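Phytase (Citrobacter braakii, PDB 3ZHC) belongs to branch 2 of the histidine phosphatase superfamily and is built around a central mixed beta sheet flanked by helices. Local coordinates at residues B[31-36]-B[316-321]; B[106-111]-B[145-150]; B[352-357]-B[371-376]. The protein carries 2 engineered substitutions. All blocks are in the same frame, centred on the assembly; numbering follows the deposited sequence.

Interaction 1 of 3, residues B[31-36]-B[316-321]; sequences ERVVIV and VSLLFI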
loop_
_atom_site.group_PDB
_atom_site.type_symbol
_atom_site.label_atom_id
_atom_site.label_comp_id
_atom_site.label_asym_id
_atom_site.label_seq_id
_atom_site.Cartn_x
_atom_site.Cartn_y
_atom_site.Cartn_z
ATOM N N GLU B 31 8.079 31.021 8.798
ATOM C CA GLU B 31 9.242 31.923 8.610
ATOM C C GLU B 31 10.145 31.581 7.421
ATOM O O GLU B 31 10.684 32.488 6.800
ATOM C CB GLU B 31 10.070 31.997 9.910
ATOM C CG GLU B 31 9.437 32.931 10.986
ATOM C CD GLU B 31 10.383 33.241 12.156
ATOM O OE1 GLU B 31 11.206 32.359 12.544
ATOM O OE2 GLU B 31 10.294 34.378 12.693
ATOM N N ARG B 32 10.312 30.281 7.123
ATOM C CA ARG B 32 11.180 29.811 6.022
ATOM C C ARG B 32 10.689 28.508 5.402
ATOM O O ARG B 32 10.093 27.684 6.089
ATOM C CB ARG B 32 12.610 29.566 6.508
ATOM C CG ARG B 32 13.264 30.703 7.206
ATOM C CD ARG B 32 14.657 30.371 7.561
ATOM N NE ARG B 32 15.294 31.425 8.350
ATOM C CZ ARG B 32 16.551 31.378 8.807
ATOM N NH1 ARG B 32 17.342 30.319 8.559
ATOM N NH2 ARG B 32 17.034 32.401 9.523
ATOM N N VAL B 33 10.947 28.336 4.101
ATOM C CA VAL B 33 10.619 27.100 3.383
ATOM C C VAL B 33 11.767 26.682 2.459
ATOM O O VAL B 33 12.402 27.509 1.827
ATOM C CB VAL B 33 9.279 27.210 2.559
ATOM C CG1 VAL B 33 8.994 25.911 1.746
ATOM C CG2 VAL B 33 8.099 27.516 3.472
ATOM N N VAL B 34 12.028 25.386 2.417
ATOM C CA VAL B 34 12.939 24.810 1.446
ATOM C C VAL B 34 12.125 23.784 0.701
ATOM O O VAL B 34 11.463 22.970 1.319
ATOM C CB VAL B 34 14.173 24.160 2.072
ATOM C CG1 VAL B 34 15.086 23.560 0.969
ATOM C CG2 VAL B 34 14.949 25.161 2.887
ATOM N N ILE B 35 12.167 23.848 -0.635
ATOM C CA ILE B 35 11.500 22.893 -1.502
ATOM C C ILE B 35 12.550 22.172 -2.307
ATOM O O ILE B 35 13.372 22.823 -2.953
ATOM C CB ILE B 35 10.505 23.581 -2.469
ATOM C CG1 ILE B 35 9.375 24.258 -1.695
ATOM C CG2 ILE B 35 9.912 22.556 -3.485
ATOM C CD1 ILE B 35 8.381 25.079 -2.587
ATOM N N VAL B 36 12.543 20.831 -2.251
ATOM C CA VAL B 36 13.340 20.006 -3.152
ATOM C C VAL B 36 12.315 19.434 -4.133
ATOM O O VAL B 36 11.467 18.610 -3.752
ATOM C CB VAL B 36 14.090 18.886 -2.454
ATOM C CG1 VAL B 36 14.859 18.075 -3.469
ATOM C CG2 VAL B 36 15.032 19.441 -1.429
ATOM N N VAL B 316 16.781 32.838 3.228
ATOM C CA VAL B 316 15.740 33.303 2.322
ATOM C C VAL B 316 14.448 32.684 2.808
ATOM O O VAL B 316 14.483 31.660 3.507
ATOM C CB VAL B 316 16.026 32.909 0.849
ATOM C CG1 VAL B 316 17.313 33.621 0.326
ATOM C CG2 VAL B 316 16.136 31.396 0.692
ATOM N N SER B 317 13.320 33.291 2.456
ATOM C CA SER B 317 12.000 32.777 2.873
ATOM C C SER B 317 11.612 31.509 2.122
ATOM O O SER B 317 10.956 30.638 2.683
ATOM C CB SER B 317 10.896 33.842 2.684
ATOM O OG SER B 317 11.185 35.018 3.420
ATOM N N LEU B 318 12.014 31.431 0.852
ATOM C CA LEU B 318 11.755 30.281 -0.005
ATOM C C LEU B 318 12.989 29.970 -0.830
ATOM O O LEU B 318 13.413 30.795 -1.629
ATOM C CB LEU B 318 10.556 30.560 -0.929
ATOM C CG LEU B 318 10.190 29.514 -1.992
ATOM C CD1 LEU B 318 9.850 28.177 -1.346
ATOM C CD2 LEU B 318 9.043 30.012 -2.844
ATOM N N LEU B 319 13.564 28.783 -0.611
ATOM C CA LEU B 319 14.658 28.245 -1.415
ATOM C C LEU B 319 14.039 27.072 -2.173
ATOM O O LEU B 319 13.624 26.099 -1.553
ATOM C CB LEU B 319 15.829 27.789 -0.540
ATOM C CG LEU B 319 17.018 27.084 -1.215
ATOM C CD1 LEU B 319 17.747 28.001 -2.180
ATOM C CD2 LEU B 319 18.007 26.509 -0.172
ATOM N N PHE B 320 13.967 27.175 -3.503
ATOM C CA PHE B 320 13.405 26.118 -4.365
ATOM C C PHE B 320 14.561 25.444 -5.064
ATOM O O PHE B 320 15.361 26.116 -5.712
ATOM C CB PHE B 320 12.429 26.728 -5.366
ATOM C CG PHE B 320 11.795 25.729 -6.307
ATOM C CD1 PHE B 320 10.621 25.064 -5.950
ATOM C CD2 PHE B 320 12.380 25.453 -7.567
ATOM C CE1 PHE B 320 10.024 24.132 -6.823
ATOM C CE2 PHE B 320 11.783 24.515 -8.451
ATOM C CZ PHE B 320 10.609 23.862 -8.079
ATOM N N ILE B 321 14.658 24.116 -4.932
ATOM C CA ILE B 321 15.764 23.332 -5.504
ATOM C C ILE B 321 15.196 22.310 -6.513
ATOM O O ILE B 321 14.429 21.425 -6.129
ATOM C CB ILE B 321 16.607 22.629 -4.415
ATOM C CG1 ILE B 321 17.093 23.637 -3.360
ATOM C CG2 ILE B 321 17.818 21.899 -5.043
ATOM C CD1 ILE B 321 18.042 23.045 -2.317
HETATM O O HOH W 1 11.185 35.078 6.318
HETATM O O HOH W 2 14.553 28.993 3.127
#
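Arg32 and Ser317 are the nearest pair at the entry to a parallel pairing whose bridges run from Val33-Leu318 to Val36-Ile321. Here a water donates to Glu31 O and is also hydrogen-bonded to Ser317 OG, joining the strand to the loop that leads into 318-321. Glu31 and Arg32 both face Lys358, a classic beta bulge on the far edge of this strand. The CG of Arg32 passes Val316 O, and its extended chain carries the guanidinium to Ala299 O and Thr302 O. Val33 N donates to Ser317 O over 2.7 Å; this bond is bent, 141° at the hydrogen, and its donor lies well off the carbonyl plane. Val33 O accepts Leu319 N at 3.0 Å, while Val33 CG1 lies beside Leu318 CD1 (3.9 Å), both side chains pointing the same way. Val34 turns to the other face, where its CG1 touches Leu319 CD2 at 4.3 Å. Ile35 is gripped twice: its N reaches Leu319 O at 2.8 Å, nearly straight at 170°, and its O receives Ile321 N at 2.7 Å. Its CG1 is anti to the carbonyl carbon (chi1 -63°), which divides the branches between two partners: CD1 lies 3.6 Å from Leu318 CD1, and CG2 meets Phe320 CD1 obliquely at 3.6 Å. Helix 71-90 packs on Val33, Ile35 and Leu318 through Phe88, and Phe320 stacks on Phe122. The Val34, Leu319 and Ile321 face lies against helix 282-301. Strands 353-361 and 105-109 flank 31-36 and 318-321 respectively, placing this parallel pair within the central sheet of a helix-covered alpha/beta fold.

Interaction 2 of 3, residues B[106-111]-B[145-150]; sequences AVIADT and PLFNPV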
loop_
_atom_site.group_PDB
_atom_site.type_symbol
_atom_site.label_atom_id
_atom_site.label_comp_id
_atom_site.label_asym_id
_atom_site.label_seq_id
_atom_site.Cartn_x
_atom_site.Cartn_y
_atom_site.Cartn_z
ATOM N N ALA B 106 15.124 32.415 -3.670
ATOM C CA ALA B 106 16.301 31.944 -4.387
ATOM C C ALA B 106 15.971 30.580 -5.018
ATOM O O ALA B 106 15.231 29.790 -4.437
ATOM C CB ALA B 106 17.480 31.840 -3.471
ATOM N N VAL B 107 16.514 30.324 -6.206
ATOM C CA VAL B 107 16.304 29.047 -6.911
ATOM C C VAL B 107 17.641 28.436 -7.334
ATOM O O VAL B 107 18.501 29.132 -7.860
ATOM C CB VAL B 107 15.382 29.216 -8.133
ATOM C CG1 VAL B 107 15.292 27.897 -8.958
ATOM C CG2 VAL B 107 14.010 29.663 -7.687
ATOM N N ILE B 108 17.789 27.132 -7.079
ATOM C CA ILE B 108 18.940 26.340 -7.505
ATOM C C ILE B 108 18.440 25.223 -8.405
ATOM O O ILE B 108 17.438 24.584 -8.093
ATOM C CB ILE B 108 19.659 25.691 -6.323
ATOM C CG1 ILE B 108 20.250 26.758 -5.387
ATOM C CG2 ILE B 108 20.762 24.737 -6.821
ATOM C CD1 ILE B 108 20.762 26.197 -4.093
ATOM N N ALA B 109 19.140 24.989 -9.512
ATOM C CA ALA B 109 18.814 23.915 -10.435
ATOM C C ALA B 109 20.056 23.119 -10.794
ATOM O O ALA B 109 21.189 23.675 -10.843
ATOM C CB ALA B 109 18.155 24.478 -11.706
ATOM N N ASP B 110 19.855 21.819 -11.051
ATOM C CA ASP B 110 20.909 20.968 -11.545
ATOM C C ASP B 110 21.191 21.432 -13.021
ATOM O O ASP B 110 20.379 22.137 -13.618
ATOM C CB ASP B 110 20.494 19.497 -11.434
ATOM C CG ASP B 110 21.636 18.516 -11.669
ATOM O OD1 ASP B 110 22.825 18.916 -11.860
ATOM O OD2 ASP B 110 21.339 17.322 -11.666
ATOM N N THR B 111 22.335 21.028 -13.581
ATOM C CA THR B 111 22.789 21.529 -14.913
ATOM C C THR B 111 21.960 21.056 -16.135
ATOM O O THR B 111 22.169 21.554 -17.245
ATOM C CB THR B 111 24.268 21.185 -15.140
ATOM O OG1 THR B 111 24.444 19.776 -15.041
ATOM C CG2 THR B 111 25.133 21.863 -14.081
ATOM N N PRO B 145 27.777 18.290 -7.989
ATOM C CA PRO B 145 27.838 17.315 -6.865
ATOM C C PRO B 145 26.724 17.419 -5.798
ATOM O O PRO B 145 26.530 16.472 -5.049
ATOM C CB PRO B 145 29.219 17.593 -6.232
ATOM C CG PRO B 145 29.548 18.966 -6.629
ATOM C CD PRO B 145 28.939 19.200 -7.965
ATOM N N LEU B 146 26.014 18.552 -5.728
ATOM C CA LEU B 146 24.844 18.692 -4.828
ATOM C C LEU B 146 23.785 17.637 -5.124
ATOM O O LEU B 146 23.138 17.135 -4.212
ATOM C CB LEU B 146 24.209 20.089 -4.949
ATOM C CG LEU B 146 22.979 20.423 -4.089
ATOM C CD1 LEU B 146 23.356 20.388 -2.620
ATOM C CD2 LEU B 146 22.380 21.776 -4.466
ATOM N N PHE B 147 23.630 17.321 -6.413
ATOM C CA PHE B 147 22.664 16.335 -6.892
ATOM C C PHE B 147 23.257 14.940 -7.086
ATOM O O PHE B 147 22.519 13.969 -7.047
ATOM C CB PHE B 147 22.039 16.833 -8.200
ATOM C CG PHE B 147 21.370 18.164 -8.058
ATOM C CD1 PHE B 147 20.038 18.248 -7.644
ATOM C CD2 PHE B 147 22.074 19.351 -8.322
ATOM C CE1 PHE B 147 19.400 19.510 -7.500
ATOM C CE2 PHE B 147 21.453 20.607 -8.182
ATOM C CZ PHE B 147 20.107 20.682 -7.769
ATOM N N ASN B 148 24.585 14.848 -7.298
ATOM C CA ASN B 148 25.281 13.567 -7.551
ATOM C C ASN B 148 26.673 13.514 -6.867
ATOM O O ASN B 148 27.705 13.550 -7.556
ATOM C CB ASN B 148 25.457 13.335 -9.077
ATOM C CG ASN B 148 24.149 13.383 -9.853
ATOM O OD1 ASN B 148 23.308 12.471 -9.747
ATOM N ND2 ASN B 148 23.965 14.467 -10.675
ATOM N N PRO B 149 26.713 13.428 -5.521
ATOM C CA PRO B 149 28.004 13.454 -4.812
ATOM C C PRO B 149 28.893 12.208 -5.001
ATOM O O PRO B 149 30.104 12.324 -4.906
ATOM C CB PRO B 149 27.587 13.594 -3.345
ATOM C CG PRO B 149 26.275 13.009 -3.286
ATOM C CD PRO B 149 25.598 13.313 -4.574
ATOM N N VAL B 150 28.304 11.044 -5.289
ATOM C CA VAL B 150 29.107 9.798 -5.423
ATOM C C VAL B 150 30.047 9.807 -6.705
ATOM O O VAL B 150 30.855 8.901 -6.882
ATOM C CB VAL B 150 28.224 8.509 -5.312
ATOM C CG1 VAL B 150 29.073 7.302 -5.024
ATOM C CG2 VAL B 150 27.189 8.659 -4.208
HETATM O O HOH W 3 22.712 15.361 -12.864
HETATM O O HOH W 4 24.798 17.000 -11.922
#
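At the C-terminal end of strand 105-109, where the parallel part of the central sheet gives way to loops, Asp110 lies over the ring of Phe147 from the loop 145-150. Asp110 CB sits above the ring centre, its direction 14° off the ring normal, a CH-pi contact. Asp110 CA is 3.4 Å from Phe147 CE2. Because Asp110 CG is anti to the backbone N (chi1 -169°), the carboxylate runs back along the ring toward Phe147 CB, stacked on it with the planes 9° apart; Asp110 OD2 is 3.6 Å from Phe147 CB. At the ring edge, near its plane, Ile108 CG2 meets Phe147 CZ at 4.2 Å, and the same methyl touches Leu146 CD2 at 4.1 Å. Two waters join Asn148 ND2 to the carboxylate: one donates to Asp110 OD2, the other to OD1, and both accept from ND2. Thr111 N bonds OD1 from above the carboxylate plane, while OD2 bonds His324 NE2, so each oxygen has two partners. His324 belongs to the His-Asp sequence following strand 318-323, a signature of branch 2 histidine phosphatases, and the grouping of loops at the C-terminal ends of parallel strands is typical of alpha/beta folds.

Interaction 3 of 3, residues B[352-357]-B[371-376]; sequences GELVFE and VSFVYQ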
loop_
_atom_site.group_PDB
_atom_site.type_symbol
_atom_site.label_atom_id
_atom_site.label_comp_id
_atom_site.label_asym_id
_atom_site.label_seq_id
_atom_site.Cartn_x
_atom_site.Cartn_y
_atom_site.Cartn_z
ATOM N N GLY B 352 6.909 16.804 -8.357
ATOM C CA GLY B 352 6.649 16.478 -6.939
ATOM C C GLY B 352 7.614 17.226 -6.032
ATOM O O GLY B 352 8.821 17.297 -6.314
ATOM N N GLU B 353 7.088 17.783 -4.945
ATOM C CA GLU B 353 7.871 18.631 -4.053
ATOM C C GLU B 353 7.904 18.096 -2.664
ATOM O O GLU B 353 6.868 17.824 -2.092
ATOM C CB GLU B 353 7.263 20.019 -4.011
ATOM C CG GLU B 353 7.337 20.754 -5.305
ATOM C CD GLU B 353 6.656 22.124 -5.261
ATOM O OE1 GLU B 353 6.100 22.498 -4.194
ATOM O OE2 GLU B 353 6.677 22.819 -6.297
ATOM N N LEU B 354 9.121 17.950 -2.125
ATOM C CA LEU B 354 9.338 17.613 -0.745
ATOM C C LEU B 354 9.533 19.001 -0.114
ATOM O O LEU B 354 10.470 19.728 -0.465
ATOM C CB LEU B 354 10.531 16.704 -0.608
ATOM C CG LEU B 354 10.818 16.003 0.717
ATOM C CD1 LEU B 354 9.578 15.290 1.307
ATOM C CD2 LEU B 354 11.980 15.006 0.541
ATOM N N VAL B 355 8.630 19.371 0.799
ATOM C CA VAL B 355 8.588 20.730 1.371
ATOM C C VAL B 355 8.973 20.714 2.850
ATOM O O VAL B 355 8.339 20.034 3.637
ATOM C CB VAL B 355 7.172 21.355 1.187
ATOM C CG1 VAL B 355 7.111 22.755 1.758
ATOM C CG2 VAL B 355 6.791 21.371 -0.288
ATOM N N PHE B 356 10.017 21.469 3.196
ATOM C CA PHE B 356 10.500 21.618 4.563
ATOM C C PHE B 356 10.124 23.034 5.011
ATOM O O PHE B 356 10.663 24.008 4.488
ATOM C CB PHE B 356 12.010 21.401 4.632
ATOM C CG PHE B 356 12.453 20.039 4.155
ATOM C CD1 PHE B 356 12.707 19.804 2.793
ATOM C CD2 PHE B 356 12.621 18.987 5.056
ATOM C CE1 PHE B 356 13.126 18.517 2.338
ATOM C CE2 PHE B 356 13.040 17.708 4.613
ATOM C CZ PHE B 356 13.287 17.482 3.249
ATOM N N GLU B 357 9.195 23.129 5.970
ATOM C CA GLU B 357 8.666 24.397 6.482
ATOM C C GLU B 357 9.164 24.686 7.890
ATOM O O GLU B 357 9.072 23.835 8.738
ATOM C CB GLU B 357 7.143 24.339 6.521
ATOM C CG GLU B 357 6.464 24.280 5.158
ATOM C CD GLU B 357 5.000 23.874 5.239
ATOM O OE1 GLU B 357 4.427 23.836 6.350
ATOM O OE2 GLU B 357 4.412 23.586 4.180
ATOM N N VAL B 371 7.287 18.725 7.533
ATOM C CA VAL B 371 7.674 18.132 6.262
ATOM C C VAL B 371 6.422 17.661 5.523
ATOM O O VAL B 371 5.590 16.957 6.096
ATOM C CB VAL B 371 8.643 16.938 6.436
ATOM C CG1 VAL B 371 9.160 16.457 5.057
ATOM C CG2 VAL B 371 9.797 17.306 7.328
ATOM N N SER B 372 6.304 18.055 4.251
ATOM C CA SER B 372 5.166 17.692 3.409
ATOM C C SER B 372 5.609 17.263 2.033
ATOM O O SER B 372 6.732 17.549 1.617
ATOM C CB SER B 372 4.229 18.892 3.258
ATOM O OG SER B 372 3.730 19.297 4.506
ATOM N N PHE B 373 4.720 16.565 1.326
ATOM C CA PHE B 373 4.937 16.269 -0.088
ATOM C C PHE B 373 3.804 16.907 -0.883
ATOM O O PHE B 373 2.665 16.501 -0.745
ATOM C CB PHE B 373 5.064 14.770 -0.405
ATOM C CG PHE B 373 5.760 14.520 -1.728
ATOM C CD1 PHE B 373 5.056 14.544 -2.917
ATOM C CD2 PHE B 373 7.150 14.294 -1.774
ATOM C CE1 PHE B 373 5.719 14.329 -4.144
ATOM C CE2 PHE B 373 7.808 14.083 -2.991
ATOM C CZ PHE B 373 7.096 14.100 -4.169
ATOM N N VAL B 374 4.144 17.916 -1.704
ATOM C CA VAL B 374 3.172 18.635 -2.560
ATOM C C VAL B 374 3.334 18.147 -4.011
ATOM O O VAL B 374 4.452 18.107 -4.543
ATOM C CB VAL B 374 3.347 20.160 -2.454
ATOM C CG1 VAL B 374 2.407 20.884 -3.392
ATOM C CG2 VAL B 374 3.113 20.605 -1.022
ATOM N N TYR B 375 2.209 17.784 -4.633
ATOM C CA TYR B 375 2.190 17.161 -5.952
ATOM C C TYR B 375 0.849 17.380 -6.655
ATOM O O TYR B 375 -0.094 17.883 -6.054
ATOM C CB TYR B 375 2.397 15.662 -5.784
ATOM C CG TYR B 375 1.184 14.971 -5.154
ATOM C CD1 TYR B 375 0.894 15.103 -3.767
ATOM C CD2 TYR B 375 0.309 14.203 -5.941
ATOM C CE1 TYR B 375 -0.241 14.467 -3.197
ATOM C CE2 TYR B 375 -0.822 13.567 -5.381
ATOM C CZ TYR B 375 -1.092 13.700 -4.022
ATOM O OH TYR B 375 -2.178 13.084 -3.505
ATOM N N GLN B 376 0.790 16.984 -7.928
ATOM C CA GLN B 376 -0.444 16.973 -8.711
ATOM C C GLN B 376 -0.828 15.559 -8.963
ATOM O O GLN B 376 0.046 14.720 -9.275
ATOM C CB GLN B 376 -0.242 17.661 -10.048
ATOM C CG GLN B 376 -0.110 19.190 -9.938
ATOM C CD GLN B 376 0.870 19.763 -10.920
ATOM O OE1 GLN B 376 1.988 19.299 -11.007
ATOM N NE2 GLN B 376 0.459 20.795 -11.658
#
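Gly352 and Phe373 make the tight end of this contact. Phe373 CE1 lies 3.6 Å from Gly352 CA, an approach possible because the glycine has no CB where the ring lies. Phe373 CG is anti to the backbone N (chi1 -160°), which lays the ring back over the neighbouring strand with Glu353 O above one face, offset toward the rim. That oxygen accepts Val374 N in the carbonyl plane at 2.8 Å and has a CA-H...O contact from Phe373 CA. Glu353 N completes the hydrogen-bonded pair with Val374 O at 2.7 Å. On the same side as the Phe373 ring, Leu354 CD1 reaches the ring edge, 4.0 Å from Phe373 CD2, and also meets Val371 CG1. Phe356 and Val371 continue this well-packed face, side by side and pointing the same way, with Phe356 CD2 4.0 Å from Val371 CG2.

The pairing is that of a beta hairpin, strands 353-361 and 366-375, whose short segments run antiparallel with an angle of 145° between their directions, as expected of a strongly twisted pair. Two residues on from Glu353, past the non-hydrogen-bonded pair Leu354-Phe373, Val355 and Ser372 form the second hydrogen-bonded pair; Val355 N meets Ser372 O at 2.8 Å, practically straight at 178°. On the face of Glu353, Val355 and Val374, the methyls Val355 CG2 and Val374 CG2 touch at 3.8 Å, and Glu353 OE1 is bonded to Gln84 of helix 71-90.

Glu357 and Tyr375 are the loose part, although both remain buried. Glu357 OE2 stays 4.4 Å from Ser372 OG and instead forms a salt bridge with Lys395, while its OE1 bonds Trp359 NE1. The Tyr375 side chain leads away from the partner strand, its OH bonded to Pro342 O.

Overall arrangement
All three contacts are buried, so they differ in chemistry more than in exposure. Interactions 1 and 3 are strand pairings within one mixed sheet, parallel and antiparallel respectively, and they join directly through Val34 O to Phe356 N and Val36 O to Leu354 N. Interaction 2 shares that sheet through strand 105-109, which bonds Phe320 by way of Ala106 and Ile108, yet its own segments meet by a stacked carboxylate, methyls and bridging waters. It buries 217 Å², against 500 and 491 Å² for the other two. Ile321 CG2 packs on Phe147 CZ, linking interaction 1 to that loop, whereas interactions 2 and 3 stay about 10 Å apart at their nearest atoms.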